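Local structure of polyphosphate kinase (Porphyromonas gingivalis, 2O8R) at residues T32-K40 with L309-T319. The protein probably catalyses the reversible transfer of the terminal phosphate of ATP onto a growing chain of polyphosphate. The protein carries 3 engineered substitutions. Numbering follows the deposited sequence.
Sequences TLPVYDRIK and LPNPFAPRLET
The aromatic ring of Y36 lies flat on the side chain of N311: ring and amide planes are 4° apart, and N311 CB sits over the centre of one face, 3.5 Å from the ring centroid, a CH-pi contact. On the opposite face I39 CD1 is offset toward the rim, and it also meets L309 CD2 at 3.8 Å. N311 is laid along the ring face by its first torsion, CG anti to the backbone N (chi1 174°), and its amide is held at both ends: OD1 accepts from F313 N in an Asx turn, while ND2 donates to R316 O, bracing the type II' turn F313-R316. At the far end of the ring Y36 OH makes a weak hydrogen bond to P310 O.

The loop that leads toward helix 328-331 packs here on the first turn of helix 35-63, in the N-terminal domain of this PPK1-family enzyme. P34 is the N-cap residue, and its ring packs on T319, CG to CG2 at 3.8 Å. L317 O accepts from Y36 N at 3.1 Å, supplying a first-turn amide, which has no earlier helical carbonyl, with an acceptor. The next residue, D37, turns its carboxylate to T319: OD1 takes T319 N on its syn lone pair, and OD2 receives T319 OG1 at 2.9 Å.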
# COMPACT_ATOMS: atom_id res chain seq x y z
N THR A 32 -3.17 27.95 21.51
CA THR A 32 -1.85 27.81 22.12
C THR A 32 -1.04 26.72 21.45
O THR A 32 0.12 26.51 21.79
CB THR A 32 -1.93 27.47 23.60
OG1 THR A 32 -2.39 26.11 23.75
CG2 THR A 32 -2.88 28.43 24.31
N LEU A 33 -1.66 26.03 20.50
CA LEU A 33 -1.05 24.90 19.82
C LEU A 33 -0.51 25.31 18.46
O LEU A 33 -1.12 26.13 17.77
CB LEU A 33 -2.07 23.79 19.64
CG LEU A 33 -2.67 23.21 20.91
CD1 LEU A 33 -3.55 22.07 20.54
CD2 LEU A 33 -1.59 22.75 21.90
N PRO A 34 0.66 24.76 18.08
CA PRO A 34 1.26 24.94 16.76
C PRO A 34 0.26 24.60 15.69
O PRO A 34 -0.41 23.57 15.82
CB PRO A 34 2.39 23.91 16.77
CG PRO A 34 2.78 23.82 18.18
CD PRO A 34 1.51 23.93 18.95
N VAL A 35 0.13 25.45 14.66
CA VAL A 35 -0.99 25.33 13.70
C VAL A 35 -1.24 23.94 13.18
O VAL A 35 -2.39 23.50 13.14
CB VAL A 35 -0.88 26.19 12.41
CG1 VAL A 35 -1.85 27.32 12.44
CG2 VAL A 35 0.57 26.60 12.08
N TYR A 36 -0.18 23.25 12.77
CA TYR A 36 -0.37 21.96 12.14
C TYR A 36 -0.96 20.93 13.09
O TYR A 36 -1.67 20.03 12.66
CB TYR A 36 0.89 21.50 11.38
CG TYR A 36 0.96 22.18 10.03
CD1 TYR A 36 1.60 23.41 9.87
CD2 TYR A 36 0.34 21.61 8.92
CE1 TYR A 36 1.63 24.04 8.63
CE2 TYR A 36 0.38 22.22 7.68
CZ TYR A 36 1.01 23.43 7.55
OH TYR A 36 1.02 24.02 6.31
N ASP A 37 -0.73 21.12 14.39
CA ASP A 37 -1.40 20.31 15.41
C ASP A 37 -2.90 20.47 15.32
O ASP A 37 -3.63 19.49 15.37
CB ASP A 37 -0.94 20.67 16.82
CG ASP A 37 0.53 20.39 17.05
OD1 ASP A 37 1.21 19.85 16.14
OD2 ASP A 37 0.99 20.72 18.16
N ARG A 38 -3.34 21.72 15.18
CA ARG A 38 -4.75 22.03 15.10
C ARG A 38 -5.36 21.52 13.80
O ARG A 38 -6.43 20.91 13.80
CB ARG A 38 -4.97 23.53 15.25
CG ARG A 38 -4.43 24.07 16.55
CD ARG A 38 -4.75 25.52 16.67
NE ARG A 38 -3.58 26.37 16.47
CZ ARG A 38 -3.63 27.67 16.25
NH1 ARG A 38 -4.80 28.29 16.18
NH2 ARG A 38 -2.52 28.36 16.08
N ILE A 39 -4.66 21.76 12.69
CA ILE A 39 -5.08 21.28 11.37
C ILE A 39 -5.32 19.77 11.34
O ILE A 39 -6.34 19.30 10.79
CB ILE A 39 -4.05 21.68 10.29
CG1 ILE A 39 -4.05 23.20 10.11
CG2 ILE A 39 -4.33 20.93 8.98
CD1 ILE A 39 -3.42 23.68 8.82
N LYS A 40 -4.39 19.02 11.94
CA LYS A 40 -4.53 17.57 12.16
C LYS A 40 -5.84 17.24 12.86
O LYS A 40 -6.54 16.31 12.44
CB LYS A 40 -3.37 17.00 12.97
CG LYS A 40 -2.40 16.12 12.20
CD LYS A 40 -1.77 16.82 11.00
CE LYS A 40 -1.37 15.80 9.96
NZ LYS A 40 -0.97 16.47 8.70
N LEU A 309 -2.40 18.59 3.89
CA LEU A 309 -1.87 19.92 3.64
C LEU A 309 -0.42 19.91 4.05
O LEU A 309 -0.11 19.61 5.19
CB LEU A 309 -2.62 20.98 4.43
CG LEU A 309 -2.19 22.41 4.09
CD1 LEU A 309 -2.52 22.72 2.62
CD2 LEU A 309 -2.85 23.41 5.03
N PRO A 310 0.48 20.21 3.11
CA PRO A 310 1.89 20.18 3.42
C PRO A 310 2.29 21.29 4.37
O PRO A 310 1.73 22.38 4.29
CB PRO A 310 2.55 20.43 2.05
CG PRO A 310 1.49 20.20 1.04
CD PRO A 310 0.22 20.55 1.71
N ASN A 311 3.21 21.00 5.28
CA ASN A 311 3.90 22.01 6.06
C ASN A 311 5.30 22.21 5.49
O ASN A 311 6.21 21.46 5.83
CB ASN A 311 4.01 21.58 7.52
CG ASN A 311 4.86 22.54 8.38
OD1 ASN A 311 5.31 23.60 7.93
ND2 ASN A 311 5.06 22.16 9.62
N PRO A 312 5.47 23.24 4.63
CA PRO A 312 6.76 23.54 4.03
C PRO A 312 7.80 24.08 5.01
O PRO A 312 8.90 24.43 4.58
CB PRO A 312 6.41 24.63 3.02
CG PRO A 312 5.26 25.31 3.61
CD PRO A 312 4.45 24.21 4.21
N PHE A 313 7.47 24.17 6.29
CA PHE A 313 8.48 24.54 7.27
C PHE A 313 8.91 23.37 8.13
O PHE A 313 8.98 23.46 9.34
CB PHE A 313 8.04 25.74 8.09
CG PHE A 313 7.91 26.97 7.26
CD1 PHE A 313 9.04 27.57 6.73
CD2 PHE A 313 6.67 27.49 6.95
CE1 PHE A 313 8.94 28.69 5.95
CE2 PHE A 313 6.56 28.61 6.17
CZ PHE A 313 7.69 29.21 5.66
N ALA A 314 9.22 22.27 7.44
CA ALA A 314 9.70 21.03 8.02
C ALA A 314 9.25 20.84 9.47
O ALA A 314 8.04 20.73 9.67
CB ALA A 314 11.20 20.86 7.83
N PRO A 315 10.18 20.87 10.46
CA PRO A 315 9.76 20.46 11.81
C PRO A 315 9.13 21.58 12.64
O PRO A 315 8.65 21.35 13.74
CB PRO A 315 11.06 19.99 12.47
CG PRO A 315 12.18 20.47 11.57
CD PRO A 315 11.59 21.30 10.48
N ARG A 316 9.12 22.78 12.08
CA ARG A 316 8.54 23.94 12.73
C ARG A 316 7.04 23.91 12.49
O ARG A 316 6.55 23.08 11.72
CB ARG A 316 9.17 25.20 12.13
CG ARG A 316 9.60 26.23 13.15
CD ARG A 316 10.74 27.10 12.61
NE ARG A 316 10.51 27.51 11.23
CZ ARG A 316 9.68 28.48 10.85
NH1 ARG A 316 8.96 29.15 11.75
NH2 ARG A 316 9.55 28.78 9.56
N LEU A 317 6.30 24.78 13.17
CA LEU A 317 4.82 24.81 13.13
C LEU A 317 4.08 23.52 13.62
O LEU A 317 2.89 23.33 13.33
CB LEU A 317 4.31 25.25 11.74
CG LEU A 317 4.93 26.49 11.07
CD1 LEU A 317 4.22 26.92 9.75
CD2 LEU A 317 4.96 27.63 12.06
N GLU A 318 4.77 22.66 14.37
CA GLU A 318 4.23 21.37 14.83
C GLU A 318 4.99 20.82 16.05
O GLU A 318 6.22 20.81 16.05
CB GLU A 318 4.27 20.35 13.70
CG GLU A 318 5.68 20.04 13.19
CD GLU A 318 5.71 19.11 12.00
OE1 GLU A 318 4.71 19.08 11.23
OE2 GLU A 318 6.73 18.41 11.83
N THR A 319 4.28 20.36 17.07
CA THR A 319 4.96 19.88 18.29
C THR A 319 5.86 18.73 17.96
O THR A 319 5.43 17.75 17.35
CB THR A 319 3.99 19.44 19.40
OG1 THR A 319 2.93 18.70 18.80
CG2 THR A 319 3.41 20.67 20.13